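Local coordinates for protein fimbrial subunit type 1 (Actinomyces oris, PDB 3UXF) that forms the shaft of type 1 fimbriae as their major subunit, a secreted adhesion protein of the bacterial surface with peptidoglycan attachment, at residues 43-48 with 172-177; 77-82 with 118-123; 443-448 with 465-470. All blocks are in the same frame, centred on the assembly; numbering follows the deposited sequence.

Contact 1: residues 43-48 with 172-177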
ATOM      1  N   THR A  43      28.995  30.240   0.251  1.00 13.19           N
ATOM      2  CA  THR A  43      28.530  28.876  -0.024  1.00 13.44           C
ATOM      3  C   THR A  43      27.045  28.782   0.207  1.00 12.93           C
ATOM      4  O   THR A  43      26.478  29.556   0.973  1.00 14.19           O
ATOM      5  CB  THR A  43      29.195  27.849   0.909  1.00 13.63           C
ATOM      6  OG1 THR A  43      29.071  28.272   2.266  1.00 13.75           O
ATOM      7  CG2 THR A  43      30.692  27.618   0.547  1.00 14.98           C
ATOM      8  N   THR A  44      26.405  27.793  -0.431  1.00 10.99           N
ATOM      9  CA  THR A  44      25.039  27.420  -0.050  1.00 14.38           C
ATOM     10  C   THR A  44      24.910  25.908  -0.143  1.00 13.67           C
ATOM     11  O   THR A  44      25.677  25.261  -0.865  1.00 12.84           O
ATOM     12  CB  THR A  44      23.931  28.072  -0.940  1.00 14.73           C
ATOM     13  OG1 THR A  44      24.116  27.671  -2.292  1.00 14.79           O
ATOM     14  CG2 THR A  44      23.983  29.630  -0.875  1.00 13.78           C
ATOM     15  N   LEU A  45      23.949  25.357   0.606  1.00 12.39           N
ATOM     16  CA  LEU A  45      23.658  23.925   0.550  1.00 12.31           C
ATOM     17  C   LEU A  45      22.151  23.801   0.397  1.00 11.12           C
ATOM     18  O   LEU A  45      21.442  24.279   1.255  1.00 14.40           O
ATOM     19  CB  LEU A  45      24.101  23.240   1.838  1.00 12.56           C
ATOM     20  CG  LEU A  45      23.635  21.781   1.926  1.00 12.48           C
ATOM     21  CD1 LEU A  45      24.180  20.944   0.772  1.00 15.81           C
ATOM     22  CD2 LEU A  45      24.026  21.191   3.303  1.00 17.08           C
ATOM     23  N   THR A  46      21.677  23.153  -0.662  1.00 12.75           N
ATOM     24  CA  THR A  46      20.235  23.041  -0.907  1.00 13.67           C
ATOM     25  C   THR A  46      19.892  21.563  -0.895  1.00 12.99           C
ATOM     26  O   THR A  46      20.386  20.802  -1.724  1.00 13.69           O
ATOM     27  CB  THR A  46      19.871  23.647  -2.255  1.00 13.47           C
ATOM     28  OG1 THR A  46      20.216  25.040  -2.236  1.00 15.65           O
ATOM     29  CG2 THR A  46      18.344  23.559  -2.495  1.00 14.80           C
ATOM     30  N   VAL A  47      19.092  21.148   0.081  1.00 13.46           N
ATOM     31  CA  VAL A  47      18.685  19.739   0.202  1.00 13.91           C
ATOM     32  C   VAL A  47      17.278  19.603  -0.394  1.00 13.60           C
ATOM     33  O   VAL A  47      16.395  20.359  -0.017  1.00 15.10           O
ATOM     34  CB  VAL A  47      18.682  19.346   1.698  1.00 14.64           C
ATOM     35  CG1 VAL A  47      18.347  17.834   1.907  1.00 16.58           C
ATOM     36  CG2 VAL A  47      20.052  19.661   2.323  1.00 17.03           C
ATOM     37  N   HIS A  48      17.114  18.684  -1.349  1.00 14.82           N
ATOM     38  CA  HIS A  48      15.833  18.494  -2.038  1.00 16.54           C
ATOM     39  C   HIS A  48      15.129  17.280  -1.411  1.00 14.19           C
ATOM     40  O   HIS A  48      15.617  16.159  -1.540  1.00 16.92           O
ATOM     41  CB  HIS A  48      16.094  18.221  -3.510  1.00 18.55           C
ATOM     42  CG  HIS A  48      16.654  19.397  -4.255  1.00 18.50           C
ATOM     43  ND1 HIS A  48      15.930  20.103  -5.192  1.00 20.70           N
ATOM     44  CD2 HIS A  48      17.871  19.998  -4.189  1.00 18.05           C
ATOM     45  CE1 HIS A  48      16.669  21.089  -5.669  1.00 23.14           C
ATOM     46  NE2 HIS A  48      17.849  21.045  -5.077  1.00 19.30           N
ATOM     47  N   TYR A 172      30.510  25.780  -5.160  1.00 13.28           N
ATOM     48  CA  TYR A 172      30.254  26.249  -3.802  1.00 11.92           C
ATOM     49  C   TYR A 172      28.768  26.311  -3.456  1.00 12.63           C
ATOM     50  O   TYR A 172      28.404  26.615  -2.327  1.00 12.25           O
ATOM     51  CB  TYR A 172      30.896  27.621  -3.578  1.00 12.69           C
ATOM     52  CG  TYR A 172      32.407  27.620  -3.627  1.00 12.18           C
ATOM     53  CD1 TYR A 172      33.157  27.531  -2.467  1.00 12.34           C
ATOM     54  CD2 TYR A 172      33.082  27.717  -4.834  1.00 12.51           C
ATOM     55  CE1 TYR A 172      34.535  27.533  -2.505  1.00 13.54           C
ATOM     56  CE2 TYR A 172      34.464  27.720  -4.880  1.00 13.01           C
ATOM     57  CZ  TYR A 172      35.183  27.629  -3.711  1.00 15.94           C
ATOM     58  OH  TYR A 172      36.555  27.630  -3.747  1.00 13.84           O
ATOM     59  N   ASN A 173      27.917  26.031  -4.433  1.00 13.13           N
ATOM     60  CA  ASN A 173      26.475  26.032  -4.221  1.00 12.95           C
ATOM     61  C   ASN A 173      25.969  24.632  -4.502  1.00 12.41           C
ATOM     62  O   ASN A 173      25.576  24.315  -5.620  1.00 14.64           O
ATOM     63  CB  ASN A 173      25.809  27.054  -5.134  1.00 13.60           C
ATOM     64  CG  ASN A 173      26.305  28.463  -4.882  1.00 14.94           C
ATOM     65  OD1 ASN A 173      27.017  29.037  -5.698  1.00 24.23           O
ATOM     66  ND2 ASN A 173      25.940  29.019  -3.738  1.00 12.99           N
ATOM     67  N   VAL A 174      26.058  23.784  -3.488  1.00 12.69           N
ATOM     68  CA  VAL A 174      25.784  22.370  -3.642  1.00 14.32           C
ATOM     69  C   VAL A 174      24.319  22.004  -3.459  1.00 11.84           C
ATOM     70  O   VAL A 174      23.650  22.494  -2.555  1.00 13.19           O
ATOM     71  CB  VAL A 174      26.655  21.543  -2.676  1.00 13.83           C
ATOM     72  CG1 VAL A 174      26.341  20.067  -2.800  1.00 15.90           C
ATOM     73  CG2 VAL A 174      28.126  21.807  -2.946  1.00 14.90           C
ATOM     74  N   HIS A 175      23.838  21.135  -4.338  1.00 13.19           N
ATOM     75  CA  HIS A 175      22.478  20.632  -4.275  1.00 13.23           C
ATOM     76  C   HIS A 175      22.547  19.138  -4.027  1.00 12.71           C
ATOM     77  O   HIS A 175      23.279  18.427  -4.705  1.00 15.67           O
ATOM     78  CB  HIS A 175      21.741  20.904  -5.583  1.00 14.86           C
ATOM     79  CG  HIS A 175      21.389  22.342  -5.783  1.00 18.26           C
ATOM     80  ND1 HIS A 175      20.105  22.819  -5.644  1.00 20.07           N
ATOM     81  CD2 HIS A 175      22.155  23.411  -6.102  1.00 18.35           C
ATOM     82  CE1 HIS A 175      20.094  24.119  -5.871  1.00 20.76           C
ATOM     83  NE2 HIS A 175      21.325  24.504  -6.151  1.00 19.65           N
ATOM     84  N   VAL A 176      21.789  18.664  -3.048  1.00 14.76           N
ATOM     85  CA  VAL A 176      21.781  17.245  -2.735  1.00 13.85           C
ATOM     86  C   VAL A 176      20.362  16.690  -2.711  1.00 15.67           C
ATOM     87  O   VAL A 176      19.431  17.352  -2.262  1.00 15.20           O
ATOM     88  CB  VAL A 176      22.489  16.951  -1.396  1.00 14.73           C
ATOM     89  CG1 VAL A 176      23.984  17.184  -1.526  1.00 17.70           C
ATOM     90  CG2 VAL A 176      21.912  17.812  -0.290  1.00 19.42           C
ATOM     91  N   TYR A 177      20.215  15.469  -3.211  1.00 17.37           N
ATOM     92  CA  TYR A 177      18.933  14.777  -3.234  1.00 19.79           C
ATOM     93  C   TYR A 177      19.074  13.508  -2.409  1.00 17.65           C
ATOM     94  O   TYR A 177      19.434  12.457  -2.932  1.00 23.36           O
ATOM     95  CB  TYR A 177      18.534  14.434  -4.670  1.00 19.54           C
ATOM     96  CG  TYR A 177      18.377  15.641  -5.568  1.00 21.48           C
ATOM     97  CD1 TYR A 177      17.120  16.131  -5.891  1.00 20.39           C
ATOM     98  CD2 TYR A 177      19.485  16.291  -6.087  1.00 19.46           C
ATOM     99  CE1 TYR A 177      16.974  17.233  -6.707  1.00 23.93           C
ATOM    100  CE2 TYR A 177      19.349  17.391  -6.903  1.00 22.17           C
ATOM    101  CZ  TYR A 177      18.091  17.858  -7.213  1.00 25.38           C
ATOM    102  OH  TYR A 177      17.952  18.957  -8.023  1.00 26.06           O
TER
HETATM  103  O   HOH W   1      22.892  25.262  -3.104  1.00 14.84           O
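H48 and Y177 stack at the end of two parallel strands. Their rings are offset, with centroids 4.1 Å apart and planes 22° apart. H48 CG lies 3.3 Å from Y177 CE1. The rim of the H48 ring also meets H175: H48 NE2 and H175 ND1 share a nearly straight hydrogen bond of 2.9 Å. This aromatic cluster is the tight part of the contact. T46 presses its CB over a face of the H175 ring, 3.8 Å from the centroid. The Y177 hydroxyl is hydrogen-bonded to the backbone N of D66.

L45, V47, V174 and V176 form the inner apolar face. There V47 CG2 meets V176 CG2 at 3.7 Å. The T44 and N173 end of the other face is looser and hydrated, and N173 is exposed. N173 ND2 donates in its amide plane to T44 OG1 (2.7 Å). The T44 torsion (chi1 60°) puts OG1 where both this amide and a water reach it. The water also binds T46 OG1 and V174 O.

Five backbone hydrogen bonds tie the strands in parallel register. Strand 125-128 pairs with the other edge of 44-48. L45 and V47 pack on strand 78-84, while V174 and V176 pack on strand 155-159.

Contact 2: residues 77-82 with 118-123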
ATOM      1  N   VAL A  77       9.636  19.180   6.692  1.00 16.28           N
ATOM      2  CA  VAL A  77      10.671  18.267   7.123  1.00 16.22           C
ATOM      3  C   VAL A  77      11.859  19.109   7.584  1.00 15.79           C
ATOM      4  O   VAL A  77      12.270  19.993   6.863  1.00 18.93           O
ATOM      5  CB  VAL A  77      11.120  17.382   5.965  1.00 16.55           C
ATOM      6  CG1 VAL A  77      12.272  16.524   6.383  1.00 17.62           C
ATOM      7  CG2 VAL A  77       9.937  16.494   5.508  1.00 17.99           C
ATOM      8  N   GLU A  78      12.373  18.830   8.767  1.00 14.84           N
ATOM      9  CA  GLU A  78      13.522  19.606   9.268  1.00 16.16           C
ATOM     10  C   GLU A  78      14.825  18.877   8.973  1.00 17.27           C
ATOM     11  O   GLU A  78      14.946  17.681   9.262  1.00 16.38           O
ATOM     12  CB  GLU A  78      13.396  19.788  10.772  1.00 18.12           C
ATOM     13  CG  GLU A  78      14.509  20.616  11.346  1.00 18.06           C
ATOM     14  CD  GLU A  78      14.480  20.594  12.862  1.00 22.74           C
ATOM     15  OE1 GLU A  78      15.027  19.656  13.478  1.00 22.47           O
ATOM     16  OE2 GLU A  78      13.872  21.524  13.438  1.00 30.54           O
ATOM     17  N   PHE A  79      15.810  19.591   8.420  1.00 15.12           N
ATOM     18  CA  PHE A  79      17.173  19.088   8.279  1.00 16.24           C
ATOM     19  C   PHE A  79      18.090  19.861   9.180  1.00 15.83           C
ATOM     20  O   PHE A  79      17.930  21.065   9.325  1.00 17.44           O
ATOM     21  CB  PHE A  79      17.662  19.202   6.832  1.00 13.52           C
ATOM     22  CG  PHE A  79      17.086  18.135   5.946  1.00 12.88           C
ATOM     23  CD1 PHE A  79      17.720  16.929   5.839  1.00 15.55           C
ATOM     24  CD2 PHE A  79      15.901  18.344   5.263  1.00 16.10           C
ATOM     25  CE1 PHE A  79      17.185  15.894   5.041  1.00 14.30           C
ATOM     26  CE2 PHE A  79      15.356  17.316   4.485  1.00 15.00           C
ATOM     27  CZ  PHE A  79      16.035  16.112   4.346  1.00 16.27           C
ATOM     28  N   THR A  80      19.006  19.146   9.801  1.00 13.93           N
ATOM     29  CA  THR A  80      20.064  19.761  10.585  1.00 13.39           C
ATOM     30  C   THR A  80      21.392  19.491   9.884  1.00 17.38           C
ATOM     31  O   THR A  80      21.655  18.378   9.447  1.00 16.54           O
ATOM     32  CB  THR A  80      20.099  19.175  11.977  1.00 15.88           C
ATOM     33  OG1 THR A  80      18.896  19.539  12.650  1.00 17.80           O
ATOM     34  CG2 THR A  80      21.300  19.723  12.749  1.00 17.50           C
ATOM     35  N   ILE A  81      22.241  20.507   9.783  1.00 14.24           N
ATOM     36  CA  ILE A  81      23.599  20.270   9.326  1.00 14.95           C
ATOM     37  C   ILE A  81      24.566  20.501  10.480  1.00 13.45           C
ATOM     38  O   ILE A  81      24.397  21.456  11.252  1.00 15.96           O
ATOM     39  CB  ILE A  81      23.951  21.127   8.084  1.00 12.85           C
ATOM     40  CG1 ILE A  81      23.914  22.630   8.392  1.00 15.18           C
ATOM     41  CG2 ILE A  81      22.968  20.820   6.967  1.00 16.77           C
ATOM     42  CD1 ILE A  81      24.418  23.502   7.221  1.00 13.04           C
ATOM     43  N   THR A  82      25.572  19.638  10.602  1.00 13.89           N
ATOM     44  CA  THR A  82      26.571  19.824  11.651  1.00 13.17           C
ATOM     45  C   THR A  82      27.955  19.898  11.013  1.00 12.88           C
ATOM     46  O   THR A  82      28.339  18.983  10.282  1.00 13.16           O
ATOM     47  CB  THR A  82      26.546  18.661  12.638  1.00 16.68           C
ATOM     48  OG1 THR A  82      25.232  18.571  13.205  1.00 18.06           O
ATOM     49  CG2 THR A  82      27.582  18.878  13.741  1.00 18.19           C
ATOM     50  N   ILE A 118      16.943  23.905   9.187  1.00 18.67           N
ATOM     51  CA  ILE A 118      15.978  24.498   8.273  1.00 17.57           C
ATOM     52  C   ILE A 118      14.840  23.510   8.048  1.00 21.72           C
ATOM     53  O   ILE A 118      15.061  22.304   8.014  1.00 20.26           O
ATOM     54  CB  ILE A 118      16.601  24.825   6.914  1.00 21.50           C
ATOM     55  CG1 ILE A 118      17.391  26.127   6.985  1.00 22.76           C
ATOM     56  CG2 ILE A 118      15.520  24.940   5.854  1.00 25.30           C
ATOM     57  CD1 ILE A 118      17.222  26.995   5.766  1.00 25.68           C
ATOM     58  N   THR A 119      13.626  24.026   7.895  1.00 20.54           N
ATOM     59  CA  THR A 119      12.466  23.181   7.638  1.00 20.82           C
ATOM     60  C   THR A 119      11.963  23.444   6.227  1.00 25.37           C
ATOM     61  O   THR A 119      11.887  24.592   5.798  1.00 27.22           O
ATOM     62  CB  THR A 119      11.342  23.435   8.651  1.00 20.75           C
ATOM     63  OG1 THR A 119      11.799  23.094   9.964  1.00 25.22           O
ATOM     64  CG2 THR A 119      10.126  22.592   8.312  1.00 23.98           C
ATOM     65  N   THR A 120      11.630  22.385   5.496  1.00 19.30           N
ATOM     66  CA  THR A 120      11.224  22.558   4.119  1.00 17.49           C
ATOM     67  C   THR A 120       9.826  23.166   4.037  1.00 19.75           C
ATOM     68  O   THR A 120       8.976  22.968   4.924  1.00 21.18           O
ATOM     69  CB  THR A 120      11.177  21.213   3.367  1.00 18.73           C
ATOM     70  OG1 THR A 120      10.206  20.355   3.999  1.00 19.70           O
ATOM     71  CG2 THR A 120      12.542  20.519   3.378  1.00 16.23           C
ATOM     72  N   GLY A 121       9.612  23.891   2.953  1.00 22.09           N
ATOM     73  CA  GLY A 121       8.313  24.440   2.635  1.00 23.27           C
ATOM     74  C   GLY A 121       7.687  23.616   1.524  1.00 25.49           C
ATOM     75  O   GLY A 121       8.068  22.465   1.303  1.00 22.40           O
ATOM     76  N   ALA A 122       6.734  24.218   0.817  1.00 26.38           N
ATOM     77  CA  ALA A 122       5.943  23.519  -0.187  1.00 27.23           C
ATOM     78  C   ALA A 122       6.785  22.855  -1.257  1.00 26.03           C
ATOM     79  O   ALA A 122       6.410  21.782  -1.775  1.00 23.47           O
ATOM     80  CB  ALA A 122       4.964  24.481  -0.840  1.00 28.05           C
ATOM     81  N   ASN A 123       7.909  23.483  -1.605  1.00 23.60           N
ATOM     82  CA  ASN A 123       8.742  22.987  -2.687  1.00 25.44           C
ATOM     83  C   ASN A 123       9.788  21.966  -2.238  1.00 19.37           C
ATOM     84  O   ASN A 123      10.566  21.519  -3.054  1.00 21.73           O
ATOM     85  CB  ASN A 123       9.429  24.128  -3.427  1.00 26.64           C
ATOM     86  CG  ASN A 123      10.337  24.957  -2.517  1.00 25.01           C
ATOM     87  OD1 ASN A 123      10.586  24.610  -1.344  1.00 22.23           O
ATOM     88  ND2 ASN A 123      10.826  26.080  -3.052  1.00 30.37           N
TER
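T120 OG1 has two hydrogen-bond partners, V77 N and V74 O. It accepts the N-H of V77 at 3.0 Å, at an N-H...O angle of 167°. The torsion of T120 places OG1 between its own backbone N and carbonyl carbon (chi1 61°), which turns it to V77 N. T120 N returns a bond to V77 O at 2.8 Å. That donor is tilted 29° from the carbonyl plane. V77 is thus held by both its N-H and its C=O. The side chains of V77 and T120 lie alongside each other, with V77 CB 3.7 Å from T120 OG1.

Next come F79 and I118, an antiparallel hydrogen-bonded pair. F79 N donates to I118 O at 2.8 Å, and I118 N donates to F79 O at 3.0 Å. E78 and T119 form the adjoining non-hydrogen-bonded pair. Their side chains share a face, and E78 CB approaches T119 OG1 to 3.8 Å. The E78 carboxylate finds its partner elsewhere, in T143. At the edge of the F79 ring, T120 CG2 makes a loose contact.

After T119 the second segment leaves the sheet. Strand 114-119 is an outermost strand of this antiparallel sheet, and strand 78-84 is flanked on its other edge by strand 136-144. F79 and I118 pack on A126 of strand 125-128, which belongs to the facing sheet.

Contact 3: residues 443-448 with 465-470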
ATOM      1  N   ASP A 443     -14.049 -12.525 -18.887  1.00 12.42           N
ATOM      2  CA  ASP A 443     -14.389 -11.609 -17.772  1.00 10.90           C
ATOM      3  C   ASP A 443     -15.899 -11.386 -17.696  1.00  9.90           C
ATOM      4  O   ASP A 443     -16.393 -10.270 -17.817  1.00 10.56           O
ATOM      5  CB  ASP A 443     -13.665 -10.283 -17.949  1.00 12.15           C
ATOM      6  CG  ASP A 443     -12.164 -10.437 -17.838  1.00 15.75           C
ATOM      7  OD1 ASP A 443     -11.680 -11.076 -16.881  1.00 13.54           O
ATOM      8  OD2 ASP A 443     -11.445  -9.945 -18.732  1.00 13.96           O
ATOM      9  N   TYR A 444     -16.632 -12.479 -17.473  1.00 10.24           N
ATOM     10  CA  TYR A 444     -18.090 -12.435 -17.393  1.00  9.57           C
ATOM     11  C   TYR A 444     -18.622 -13.218 -16.200  1.00  8.86           C
ATOM     12  O   TYR A 444     -17.988 -14.169 -15.718  1.00 10.01           O
ATOM     13  CB  TYR A 444     -18.707 -13.020 -18.656  1.00 11.03           C
ATOM     14  CG  TYR A 444     -18.807 -12.048 -19.792  1.00 10.69           C
ATOM     15  CD1 TYR A 444     -19.877 -11.184 -19.882  1.00 11.74           C
ATOM     16  CD2 TYR A 444     -17.857 -12.043 -20.810  1.00 13.50           C
ATOM     17  CE1 TYR A 444     -19.988 -10.305 -20.916  1.00 15.16           C
ATOM     18  CE2 TYR A 444     -17.968 -11.147 -21.868  1.00 13.47           C
ATOM     19  CZ  TYR A 444     -19.049 -10.306 -21.914  1.00 15.92           C
ATOM     20  OH  TYR A 444     -19.192  -9.413 -22.967  1.00 23.61           O
ATOM     21  N   TYR A 445     -19.811 -12.826 -15.762  1.00  9.44           N
ATOM     22  CA  TYR A 445     -20.668 -13.739 -15.017  1.00  7.26           C
ATOM     23  C   TYR A 445     -21.742 -14.269 -15.970  1.00 10.19           C
ATOM     24  O   TYR A 445     -21.956 -13.693 -17.035  1.00 11.27           O
ATOM     25  CB  TYR A 445     -21.370 -12.966 -13.898  1.00  9.24           C
ATOM     26  CG  TYR A 445     -20.412 -12.483 -12.849  1.00  8.27           C
ATOM     27  CD1 TYR A 445     -19.616 -13.388 -12.150  1.00  9.27           C
ATOM     28  CD2 TYR A 445     -20.306 -11.135 -12.535  1.00  7.65           C
ATOM     29  CE1 TYR A 445     -18.710 -12.941 -11.164  1.00  9.68           C
ATOM     30  CE2 TYR A 445     -19.408 -10.665 -11.550  1.00  8.52           C
ATOM     31  CZ  TYR A 445     -18.616 -11.588 -10.864  1.00  8.58           C
ATOM     32  OH  TYR A 445     -17.705 -11.146  -9.917  1.00  9.48           O
ATOM     33  N   CYS A 446     -22.434 -15.341 -15.578  1.00  8.95           N
ATOM     34  CA  CYS A 446     -23.538 -15.902 -16.364  1.00  9.51           C
ATOM     35  C   CYS A 446     -24.685 -16.177 -15.426  1.00 10.90           C
ATOM     36  O   CYS A 446     -24.472 -16.766 -14.362  1.00 11.35           O
ATOM     37  CB  CYS A 446     -23.118 -17.264 -17.001  1.00 12.44           C
ATOM     38  SG  CYS A 446     -22.281 -16.971 -18.620  1.00 16.91           S
ATOM     39  N   LEU A 447     -25.891 -15.784 -15.811  1.00 10.96           N
ATOM     40  CA  LEU A 447     -27.093 -16.336 -15.150  1.00 10.54           C
ATOM     41  C   LEU A 447     -27.418 -17.665 -15.785  1.00 13.32           C
ATOM     42  O   LEU A 447     -27.307 -17.812 -16.990  1.00 14.32           O
ATOM     43  CB  LEU A 447     -28.279 -15.415 -15.367  1.00 11.55           C
ATOM     44  CG  LEU A 447     -28.171 -14.018 -14.786  1.00 11.43           C
ATOM     45  CD1 LEU A 447     -29.367 -13.212 -15.217  1.00 14.97           C
ATOM     46  CD2 LEU A 447     -28.045 -14.085 -13.270  1.00 12.25           C
ATOM     47  N   VAL A 448     -27.806 -18.651 -14.982  1.00 10.35           N
ATOM     48  CA  VAL A 448     -28.425 -19.850 -15.536  1.00 10.11           C
ATOM     49  C   VAL A 448     -29.823 -19.909 -14.966  1.00 10.42           C
ATOM     50  O   VAL A 448     -30.020 -19.912 -13.755  1.00 11.18           O
ATOM     51  CB  VAL A 448     -27.636 -21.110 -15.154  1.00  9.78           C
ATOM     52  CG1 VAL A 448     -28.422 -22.375 -15.527  1.00 12.70           C
ATOM     53  CG2 VAL A 448     -26.246 -21.088 -15.843  1.00 12.39           C
ATOM     54  N   PHE A 465     -23.335 -11.553 -18.353  1.00 10.64           N
ATOM     55  CA  PHE A 465     -23.465 -10.148 -17.959  1.00 10.82           C
ATOM     56  C   PHE A 465     -22.249  -9.739 -17.173  1.00 10.50           C
ATOM     57  O   PHE A 465     -21.473 -10.587 -16.728  1.00 10.50           O
ATOM     58  CB  PHE A 465     -24.745  -9.914 -17.125  1.00 12.65           C
ATOM     59  CG  PHE A 465     -24.680 -10.511 -15.738  1.00 11.26           C
ATOM     60  CD1 PHE A 465     -25.005 -11.846 -15.550  1.00 10.59           C
ATOM     61  CD2 PHE A 465     -24.326  -9.735 -14.623  1.00 11.84           C
ATOM     62  CE1 PHE A 465     -24.945 -12.452 -14.294  1.00 10.96           C
ATOM     63  CE2 PHE A 465     -24.278 -10.341 -13.354  1.00 11.01           C
ATOM     64  CZ  PHE A 465     -24.586 -11.680 -13.186  1.00  9.93           C
ATOM     65  N   ARG A 466     -22.056  -8.432 -17.029  1.00 10.36           N
ATOM     66  CA  ARG A 466     -20.943  -7.896 -16.258  1.00  8.55           C
ATOM     67  C   ARG A 466     -21.453  -6.950 -15.195  1.00 11.08           C
ATOM     68  O   ARG A 466     -22.454  -6.241 -15.398  1.00 11.02           O
ATOM     69  CB  ARG A 466     -19.967  -7.155 -17.165  1.00 11.63           C
ATOM     70  CG  ARG A 466     -19.106  -8.092 -17.984  1.00  9.85           C
ATOM     71  CD  ARG A 466     -18.217  -7.284 -18.933  1.00 12.03           C
ATOM     72  NE  ARG A 466     -17.245  -8.151 -19.572  1.00 11.29           N
ATOM     73  CZ  ARG A 466     -16.637  -7.864 -20.725  1.00 12.20           C
ATOM     74  NH1 ARG A 466     -16.925  -6.736 -21.381  1.00 14.47           N
ATOM     75  NH2 ARG A 466     -15.750  -8.724 -21.232  1.00 12.97           N
ATOM     76  N   VAL A 467     -20.751  -6.938 -14.063  1.00 10.12           N
ATOM     77  CA  VAL A 467     -20.902  -5.900 -13.060  1.00 10.30           C
ATOM     78  C   VAL A 467     -19.677  -5.040 -13.217  1.00  9.95           C
ATOM     79  O   VAL A 467     -18.559  -5.514 -13.094  1.00 11.43           O
ATOM     80  CB  VAL A 467     -20.999  -6.518 -11.625  1.00 11.38           C
ATOM     81  CG1 VAL A 467     -20.940  -5.418 -10.561  1.00 11.68           C
ATOM     82  CG2 VAL A 467     -22.305  -7.310 -11.486  1.00 11.66           C
ATOM     83  N   LEU A 468     -19.894  -3.770 -13.572  1.00 10.59           N
ATOM     84  CA  LEU A 468     -18.787  -2.848 -13.768  1.00 11.43           C
ATOM     85  C   LEU A 468     -18.518  -1.969 -12.568  1.00 12.27           C
ATOM     86  O   LEU A 468     -19.440  -1.533 -11.883  1.00 13.79           O
ATOM     87  CB  LEU A 468     -19.080  -1.973 -14.983  1.00 13.80           C
ATOM     88  CG  LEU A 468     -19.264  -2.772 -16.287  1.00 14.90           C
ATOM     89  CD1 LEU A 468     -19.546  -1.772 -17.396  1.00 23.17           C
ATOM     90  CD2 LEU A 468     -18.044  -3.650 -16.611  1.00 15.01           C
ATOM     91  N   ALA A 469     -17.246  -1.720 -12.308  1.00 10.02           N
ATOM     92  CA  ALA A 469     -16.821  -0.884 -11.192  1.00 12.56           C
ATOM     93  C   ALA A 469     -17.526   0.459 -11.202  1.00 13.12           C
ATOM     94  O   ALA A 469     -17.855   0.996 -10.139  1.00 15.04           O
ATOM     95  CB  ALA A 469     -15.312  -0.662 -11.261  1.00 12.89           C
ATOM     96  N   GLU A 470     -17.734   1.020 -12.393  1.00 14.00           N
ATOM     97  CA  GLU A 470     -18.365   2.343 -12.460  1.00 15.83           C
ATOM     98  C   GLU A 470     -19.729   2.369 -11.819  1.00 16.33           C
ATOM     99  O   GLU A 470     -20.133   3.420 -11.298  1.00 17.16           O
ATOM    100  CB  GLU A 470     -18.431   2.844 -13.908  1.00 18.11           C
ATOM    101  CG  GLU A 470     -19.200   1.945 -14.847  1.00 23.84           C
ATOM    102  CD  GLU A 470     -18.765   2.092 -16.337  1.00 34.52           C
ATOM    103  OE1 GLU A 470     -17.641   1.646 -16.737  1.00 27.80           O
ATOM    104  OE2 GLU A 470     -19.576   2.644 -17.117  1.00 38.76           O
TER
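R466 lays its guanidinium flat on the ring of Y444. The planes are 17° apart, and R466 CZ is 4.0 Å from the ring centroid, a cation-pi contact over the face. The closest atoms are R466 NH2 and Y444 CE2, at 3.3 Å. R466 NE stands over the middle of the ring. The same NE donates to the carbonyl of D443, with R466 NE to D443 O at 2.9 Å. D443 O lies close to the guanidinium plane. One bond at the edge and one ring on the face therefore limit how the group can turn. The R466 chain is extended from CG to NE, which carries the guanidinium across the tyrosine face.

F465 fills the apolar side. Its CG sits between the backbone N and the carbonyl carbon (chi1 71°), which puts one ring face against Y445 CB and lets CE1 reach L447 CG. Y445 CB to F465 CZ is 3.5 Å. L447 CG meets F465 CE1 at 3.6 Å. The rings of Y445 and F465 are set obliquely.

The backbones position these groups. Y445 N donates to F465 O at 3.0 Å, and F465 N donates to Y445 O at 2.9 Å, an antiparallel hydrogen-bonded pair. Farther out, K436 forms a salt bridge with D443, and R426 O binds the Y445 hydroxyl. T440 O takes a weak hydrogen bond from R466 NH2. C446 is tied to C382 by a disulfide that links strand 444-451 to strand 376-385.

The R466 and Y444 stack is a local feature. The fold shows in the antiparallel pairing of strands 444-451 and 463-465, with F465, L447 and V467 packed against strands 344-362 and 419-426, as in the beta sandwich of a prealbumin-like domain.

Contacts 1 and 2 lie within the N-terminal D1 pilin domain, with centres 12 Å apart. They belong to two different sheets that pack face to face: V47 CG1 touches F79 CZ, and L45 CD2 touches I81 CG2. Along the chain, the whole antiparallel sheet of contact 2 lies in the loop between 43-48 and 172-177. Contact 1 joins the two ends of that loop in the facing mixed sheet. Contact 3 comes later, in the prealbumin-like domain. Its centre is about 56 Å from that of contact 1 and about 52 Å from that of contact 2, on the opposite side of the chain's centre. The three contacts thus mark two distant beta domains of an elongated pilin subunit.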